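Local coordinates for protein putative transcriptional coactivator P15 (Enterobacteria phage t5, PDB 4BG7) that probably binds DNA as a phage homolog of the eukaryotic transcription coactivator PC4 and is implicated in recombination-dependent DNA replication, at residues Leu73-Ala76 / Phe77-Leu81; Val90-Arg93 / Ala94-Lys98; Gln7-Glu10 / Gly11-Asp14. One frame throughout, in Å; residues are numbered along the deposited sequence.

Contact 1: Leu73-Ala76 / Phe77-Leu81; sequences LFYA and FTQIL
Thr78 and Gln79 each pack back onto the residue one turn earlier, Phe74 and Tyr75, in a local i to i+4 contact within helix 67-83, the first of the two helices that follow the four-stranded sheet. Four backbone bonds carry the turn, from Phe77 N to Leu73 O through Ile80 N to Ala76 O. Phe74 O is gripped twice: Thr78 N reaches it at 3.0 Å, and the hydroxyl OG1 of Thr78 donates to the same Phe74 O at 2.7 Å from the opposite face of the carbonyl plane. A chi1 of 56° puts OG1 between the backbone N and the carbonyl carbon, within bonding distance of the carbonyl one turn back. The methyl CG2 of Thr78 meets the Phe74 ring at CE1, 3.9 Å away. Tyr75 and Gln79 run side by side in the same direction, the ring and amide planes 78° apart, and Gln79 OE1 lies 3.3 Å from Tyr75 CZ. On the buried side, Leu81 CD1 sits over one face of the Phe77 ring, toward its rim. Around this turn, Thr78 and Leu81 pack on Leu87 of helix 87-98, while Leu73 and Ala76 meet Leu20 and Ile18, on strand 13-23 of the second subunit.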
loop_
_atom_site.group_PDB
_atom_site.type_symbol
_atom_site.label_atom_id
_atom_site.label_comp_id
_atom_site.label_asym_id
_atom_site.label_seq_id
_atom_site.Cartn_x
_atom_site.Cartn_y
_atom_site.Cartn_z
ATOM N N LEU A 73 2.392 7.446 -4.708
ATOM C CA LEU A 73 2.157 6.914 -3.347
ATOM C C LEU A 73 3.053 7.616 -2.318
ATOM O O LEU A 73 2.569 8.077 -1.276
ATOM C CB LEU A 73 2.339 5.382 -3.329
ATOM C CG LEU A 73 2.240 4.681 -1.973
ATOM C CD1 LEU A 73 0.950 5.062 -1.236
ATOM C CD2 LEU A 73 2.403 3.144 -2.129
ATOM N N PHE A 74 4.321 7.780 -2.644
ATOM C CA PHE A 74 5.310 8.427 -1.756
ATOM C C PHE A 74 4.799 9.838 -1.464
ATOM O O PHE A 74 4.697 10.281 -0.300
ATOM C CB PHE A 74 6.711 8.504 -2.412
ATOM C CG PHE A 74 7.834 8.837 -1.463
ATOM C CD1 PHE A 74 8.056 10.142 -1.047
ATOM C CD2 PHE A 74 8.686 7.832 -0.985
ATOM C CE1 PHE A 74 9.065 10.430 -0.181
ATOM C CE2 PHE A 74 9.727 8.112 -0.082
ATOM C CZ PHE A 74 9.910 9.426 0.316
ATOM N N TYR A 75 4.396 10.513 -2.529
ATOM C CA TYR A 75 3.800 11.861 -2.370
ATOM C C TYR A 75 2.523 11.873 -1.479
ATOM O O TYR A 75 2.396 12.724 -0.487
ATOM C CB TYR A 75 3.583 12.497 -3.742
ATOM C CG TYR A 75 2.542 13.581 -3.763
ATOM C CD1 TYR A 75 2.818 14.841 -3.288
ATOM C CD2 TYR A 75 1.237 13.285 -4.103
ATOM C CE1 TYR A 75 1.843 15.827 -3.298
ATOM C CE2 TYR A 75 0.276 14.230 -4.114
ATOM C CZ TYR A 75 0.589 15.513 -3.726
ATOM O OH TYR A 75 -0.419 16.433 -3.736
ATOM N N ALA A 76 1.566 10.990 -1.812
ATOM C CA ALA A 76 0.236 11.024 -1.140
ATOM C C ALA A 76 0.368 10.640 0.305
ATOM O O ALA A 76 -0.248 11.320 1.204
ATOM C CB ALA A 76 -0.852 10.144 -1.845
ATOM N N PHE A 77 1.197 9.619 0.543
ATOM C CA PHE A 77 1.418 9.114 1.894
ATOM C C PHE A 77 2.182 10.136 2.768
ATOM O O PHE A 77 1.791 10.444 3.926
ATOM C CB PHE A 77 2.161 7.795 1.790
ATOM C CG PHE A 77 2.372 7.060 3.110
ATOM C CD1 PHE A 77 1.394 6.967 4.046
ATOM C CD2 PHE A 77 3.537 6.414 3.340
ATOM C CE1 PHE A 77 1.594 6.259 5.216
ATOM C CE2 PHE A 77 3.725 5.659 4.484
ATOM C CZ PHE A 77 2.759 5.619 5.428
ATOM N N THR A 78 3.230 10.728 2.229
ATOM C CA THR A 78 3.928 11.767 2.988
ATOM C C THR A 78 3.071 12.998 3.140
ATOM O O THR A 78 3.199 13.680 4.126
ATOM C CB THR A 78 5.327 12.147 2.431
ATOM O OG1 THR A 78 5.227 12.546 1.089
ATOM C CG2 THR A 78 6.277 11.007 2.548
ATOM N N GLN A 79 2.167 13.274 2.213
ATOM C CA GLN A 79 1.293 14.420 2.355
ATOM C C GLN A 79 0.280 14.238 3.496
ATOM O O GLN A 79 -0.021 15.183 4.245
ATOM C CB GLN A 79 0.514 14.700 1.090
ATOM C CG GLN A 79 -0.509 15.810 1.266
ATOM C CD GLN A 79 -0.951 16.415 -0.025
ATOM O OE1 GLN A 79 -0.120 16.880 -0.824
ATOM N NE2 GLN A 79 -2.278 16.390 -0.271
ATOM N N ILE A 80 -0.300 13.045 3.567
ATOM C CA ILE A 80 -1.302 12.750 4.572
ATOM C C ILE A 80 -0.592 12.856 5.916
ATOM O O ILE A 80 -1.153 13.434 6.885
ATOM C CB ILE A 80 -1.993 11.347 4.337
ATOM C CG1 ILE A 80 -2.998 11.482 3.180
ATOM C CG2 ILE A 80 -2.655 10.869 5.641
ATOM C CD1 ILE A 80 -3.567 10.182 2.634
ATOM N N LEU A 81 0.619 12.325 6.001
ATOM C CA LEU A 81 1.361 12.388 7.245
ATOM C C LEU A 81 1.687 13.827 7.662
ATOM O O LEU A 81 1.623 14.160 8.871
ATOM C CB LEU A 81 2.598 11.521 7.247
ATOM C CG LEU A 81 2.335 9.975 7.082
ATOM C CD1 LEU A 81 3.690 9.310 6.922
ATOM C CD2 LEU A 81 1.552 9.397 8.260
#

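Contact 2: Val90-Arg93 / Ala94-Lys98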
loop_
_atom_site.group_PDB
_atom_site.type_symbol
_atom_site.label_atom_id
_atom_site.label_comp_id
_atom_site.label_asym_id
_atom_site.label_seq_id
_atom_site.Cartn_x
_atom_site.Cartn_y
_atom_site.Cartn_z
ATOM N N VAL A 90 7.243 9.649 12.109
ATOM C CA VAL A 90 7.056 8.400 11.296
ATOM C C VAL A 90 8.357 8.029 10.571
ATOM O O VAL A 90 8.752 6.860 10.587
ATOM C CB VAL A 90 5.824 8.522 10.368
ATOM C CG1 VAL A 90 5.685 7.312 9.421
ATOM C CG2 VAL A 90 4.582 8.715 11.213
ATOM N N GLN A 91 9.042 9.007 9.960
ATOM C CA GLN A 91 10.355 8.736 9.311
ATOM C C GLN A 91 11.457 8.281 10.270
ATOM O O GLN A 91 12.336 7.491 9.902
ATOM C CB GLN A 91 10.841 9.897 8.419
ATOM C CG GLN A 91 9.825 10.253 7.341
ATOM C CD GLN A 91 10.243 11.414 6.419
ATOM O OE1 GLN A 91 10.070 11.339 5.208
ATOM N NE2 GLN A 91 10.776 12.479 6.990
ATOM N N LYS A 92 11.393 8.755 11.509
ATOM C CA LYS A 92 12.395 8.395 12.527
ATOM C C LYS A 92 12.170 6.952 12.940
ATOM O O LYS A 92 13.072 6.144 12.926
ATOM C CB LYS A 92 12.239 9.313 13.752
ATOM C CG LYS A 92 13.212 9.022 14.909
ATOM C CD LYS A 92 12.654 9.587 16.213
ATOM C CE LYS A 92 13.563 9.271 17.401
ATOM N NZ LYS A 92 13.116 8.047 18.135
ATOM N N ARG A 93 10.919 6.662 13.268
ATOM C CA ARG A 93 10.445 5.298 13.575
ATOM C C ARG A 93 10.702 4.346 12.409
ATOM O O ARG A 93 11.024 3.193 12.652
ATOM C CB ARG A 93 8.948 5.334 13.884
ATOM C CG ARG A 93 8.482 4.424 15.008
ATOM C CD ARG A 93 8.546 5.121 16.372
ATOM N NE ARG A 93 7.327 4.888 17.165
ATOM C CZ ARG A 93 6.246 5.671 17.171
ATOM N NH1 ARG A 93 6.194 6.778 16.444
ATOM N NH2 ARG A 93 5.207 5.351 17.930
ATOM N N ALA A 94 10.548 4.808 11.151
ATOM C CA ALA A 94 10.870 3.945 9.973
ATOM C C ALA A 94 12.363 3.625 9.855
ATOM O O ALA A 94 12.731 2.495 9.492
ATOM C CB ALA A 94 10.366 4.536 8.659
ATOM N N GLU A 95 13.224 4.589 10.158
ATOM C CA GLU A 95 14.685 4.345 10.148
ATOM C C GLU A 95 15.074 3.403 11.317
ATOM O O GLU A 95 15.943 2.536 11.185
ATOM C CB GLU A 95 15.436 5.675 10.219
ATOM C CG GLU A 95 16.943 5.583 10.126
ATOM C CD GLU A 95 17.453 4.990 8.825
ATOM O OE1 GLU A 95 16.647 4.516 8.000
ATOM O OE2 GLU A 95 18.684 4.995 8.622
ATOM N N GLU A 96 14.379 3.557 12.443
ATOM C CA GLU A 96 14.500 2.636 13.561
ATOM C C GLU A 96 14.133 1.211 13.113
ATOM O O GLU A 96 14.883 0.264 13.362
ATOM C CB GLU A 96 13.593 3.073 14.732
ATOM C CG GLU A 96 14.328 3.752 15.876
ATOM C CD GLU A 96 13.486 4.787 16.607
ATOM O OE1 GLU A 96 12.355 4.457 17.057
ATOM O OE2 GLU A 96 13.980 5.938 16.740
ATOM N N LEU A 97 12.986 1.077 12.447
ATOM C CA LEU A 97 12.497 -0.222 11.967
ATOM C C LEU A 97 13.538 -0.878 11.044
ATOM O O LEU A 97 13.644 -2.122 11.028
ATOM C CB LEU A 97 11.110 -0.110 11.308
ATOM C CG LEU A 97 9.891 0.135 12.231
ATOM C CD1 LEU A 97 8.522 0.279 11.530
ATOM C CD2 LEU A 97 9.783 -0.908 13.341
ATOM N N LYS A 98 14.369 -0.085 10.363
ATOM C CA LYS A 98 15.352 -0.672 9.438
ATOM C C LYS A 98 16.331 -1.669 10.054
ATOM O O LYS A 98 16.227 -2.884 9.795
ATOM C CB LYS A 98 16.129 0.388 8.677
ATOM C CG LYS A 98 17.030 -0.216 7.615
ATOM C CD LYS A 98 17.814 0.850 6.893
ATOM C CE LYS A 98 16.972 1.629 5.898
ATOM N NZ LYS A 98 17.882 2.309 4.928
#
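Arg93, Glu96 and Ala94 carry most of this local i to i+4 contact along the alpha helix 87-98, the last helix of the PC4-like chain. Ala94 N bonds to Val90 O, and its methyl CB rests 3.4 Å from that same Val90 O, on a buried side of the helix. Arg93 O accepts from Leu97 N at 2.9 Å, and the CG of Leu97 lies close to the same oxygen. The aliphatic part of Arg93 passes Glu96: its CD is 3.9 Å from Glu96 OE1, with the guanidinium and carboxylate planes 47° apart. The chain bends at chi2 and chi3, and the charged end goes to another partner, NH2 forming a salt bridge with Glu68 of the second subunit. Val90 and Leu97 also pack against that subunit, on Thr70 and Gln72. Glu96 turns its carboxylate back along the exposed side to Lys92, four residues earlier. Lys92 leaves the helix with CG anti to the backbone N (chi1 179°) and stays extended until a bend at chi4 (-96°) brings its ammonium to the acid. There NZ donates to the syn lone pair of Glu96 OE2 at 2.7 Å, closing an i to i+4 salt bridge.

Contact 3: Gln7-Glu10 / Gly11-Asp14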
loop_
_atom_site.group_PDB
_atom_site.type_symbol
_atom_site.label_atom_id
_atom_site.label_comp_id
_atom_site.label_asym_id
_atom_site.label_seq_id
_atom_site.Cartn_x
_atom_site.Cartn_y
_atom_site.Cartn_z
ATOM N N GLN A 7 -6.967 -8.709 -8.573
ATOM C CA GLN A 7 -7.863 -8.971 -7.428
ATOM C C GLN A 7 -7.453 -10.232 -6.694
ATOM O O GLN A 7 -8.060 -10.619 -5.678
ATOM C CB GLN A 7 -9.347 -8.896 -7.853
ATOM C CG GLN A 7 -9.733 -7.476 -8.323
ATOM C CD GLN A 7 -11.175 -7.392 -8.878
ATOM O OE1 GLN A 7 -11.391 -7.210 -10.071
ATOM N NE2 GLN A 7 -12.143 -7.577 -8.015
ATOM N N ASN A 8 -6.354 -10.822 -7.185
ATOM C CA ASN A 8 -5.685 -11.951 -6.588
ATOM C C ASN A 8 -4.255 -12.076 -7.183
ATOM O O ASN A 8 -3.827 -11.277 -8.046
ATOM C CB ASN A 8 -6.494 -13.221 -6.758
ATOM C CG ASN A 8 -6.594 -13.660 -8.203
ATOM O OD1 ASN A 8 -5.589 -13.827 -8.851
ATOM N ND2 ASN A 8 -7.814 -13.926 -8.680
ATOM N N TYR A 9 -3.508 -13.027 -6.628
ATOM C CA TYR A 9 -2.158 -13.261 -7.065
ATOM C C TYR A 9 -1.946 -14.493 -7.947
ATOM O O TYR A 9 -0.807 -14.945 -8.109
ATOM C CB TYR A 9 -1.248 -13.340 -5.854
ATOM C CG TYR A 9 -0.787 -11.961 -5.367
ATOM C CD1 TYR A 9 -1.546 -11.187 -4.428
ATOM C CD2 TYR A 9 0.422 -11.454 -5.783
ATOM C CE1 TYR A 9 -1.098 -9.942 -3.998
ATOM C CE2 TYR A 9 0.874 -10.209 -5.322
ATOM C CZ TYR A 9 0.106 -9.460 -4.422
ATOM O OH TYR A 9 0.692 -8.220 -4.065
ATOM N N GLU A 10 -3.026 -15.010 -8.540
ATOM C CA GLU A 10 -2.888 -16.066 -9.562
ATOM C C GLU A 10 -1.947 -15.669 -10.694
ATOM O O GLU A 10 -2.111 -14.629 -11.335
ATOM C CB GLU A 10 -4.268 -16.483 -10.099
ATOM C CG GLU A 10 -5.131 -17.027 -8.978
ATOM C CD GLU A 10 -6.344 -17.829 -9.396
ATOM O OE1 GLU A 10 -6.547 -18.086 -10.612
ATOM O OE2 GLU A 10 -7.089 -18.183 -8.453
ATOM N N GLY A 11 -0.947 -16.507 -10.935
ATOM C CA GLY A 11 0.038 -16.258 -11.988
ATOM C C GLY A 11 1.190 -15.309 -11.598
ATOM O O GLY A 11 2.068 -15.052 -12.406
ATOM N N HIS A 12 1.191 -14.788 -10.369
ATOM C CA HIS A 12 2.228 -13.841 -9.945
ATOM C C HIS A 12 3.324 -14.590 -9.295
ATOM O O HIS A 12 3.083 -15.534 -8.532
ATOM C CB HIS A 12 1.677 -12.845 -8.891
ATOM C CG HIS A 12 0.791 -11.775 -9.449
ATOM N ND1 HIS A 12 1.129 -10.464 -9.400
ATOM C CD2 HIS A 12 -0.462 -11.840 -10.074
ATOM C CE1 HIS A 12 0.184 -9.743 -9.981
ATOM N NE2 HIS A 12 -0.814 -10.572 -10.375
ATOM N N VAL A 13 4.534 -14.100 -9.485
ATOM C CA VAL A 13 5.694 -14.568 -8.750
ATOM C C VAL A 13 6.283 -13.347 -7.969
ATOM O O VAL A 13 6.562 -12.331 -8.576
ATOM C CB VAL A 13 6.771 -15.189 -9.729
ATOM C CG1 VAL A 13 8.097 -15.353 -9.034
ATOM C CG2 VAL A 13 6.285 -16.538 -10.318
ATOM N N ASP A 14 6.520 -13.514 -6.684
ATOM C CA ASP A 14 7.107 -12.472 -5.849
ATOM C C ASP A 14 8.572 -12.229 -6.224
ATOM O O ASP A 14 9.389 -13.162 -6.395
ATOM C CB ASP A 14 7.117 -12.866 -4.384
ATOM C CG ASP A 14 5.766 -12.858 -3.752
ATOM O OD1 ASP A 14 4.753 -12.543 -4.407
ATOM O OD2 ASP A 14 5.754 -13.170 -2.566
HETATM O O HOH W 1 0.477 -16.717 -6.521
#
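Tyr9 to His12 form a type II beta turn, closed by a hydrogen bond from His12 N to Tyr9 O of 3.0 Å, the donor standing above the carbonyl plane. Gly11 takes the third position with a positive phi of 83°; a side chain here would be jammed against Glu10 O, so the backbone itself calls for glycine. The two ends of the turn then bring their rings together. Tyr9 and His12 meet as a T-shaped (edge-to-face) pair: the edge of Tyr9 points at the face of the imidazole, with centroids 5.0 Å apart and planes at 64°. Tyr9 CD2 makes the approach, 3.7 Å from His12 CG and 3.6 Å from His12 CB. His12 has CG beside its own backbone N (chi1 -75°), which folds the imidazole back over the turn and sets its CD2 edge 3.5 Å from Glu10 O, in the ring plane. Ser33 OG is hydrogen-bonded to ND1 and Phe35 stacks on the same ring, both from strand 26-35, which probably helps to fix its rotation. A water donates to Tyr9 O at 2.7 Å and more weakly to His12 O, bridging the turn's first and last carbonyls. Asn8 OD1 accepts from Glu10 N at 2.8 Å, an Asx turn that overlaps the first half of the beta turn. Beyond His12 the strand starts at Val13, and the carboxylate of Asp14 makes a salt bridge to Arg44. The whole is an Asx turn overlapping a type II beta turn, leading the N-terminal segment into strand 13-23 of the antiparallel sheet.

Contacts 1 and 2 lie in consecutive helices, 67-83 and 87-98, and touch where Leu81 CD1 meets Val90 CG1 at 3.8 Å; both also face the second subunit. Contact 1 is the more buried of the two, with apolar side chains and a threonine hydroxyl turned onto a helix carbonyl, whereas contact 2 keeps its charged pair on the exposed side and sends an arginine to the partner subunit. Contact 3 is a turn at the entry to the sheet's first strand, on the opposite side of the chain's centre from contacts 1 and 2, its centre about 26 Å from that of contact 1. Instead of repeating helical bonds it relies on a type II turn with glycine in its third position, with buried rings beside exposed turn residues.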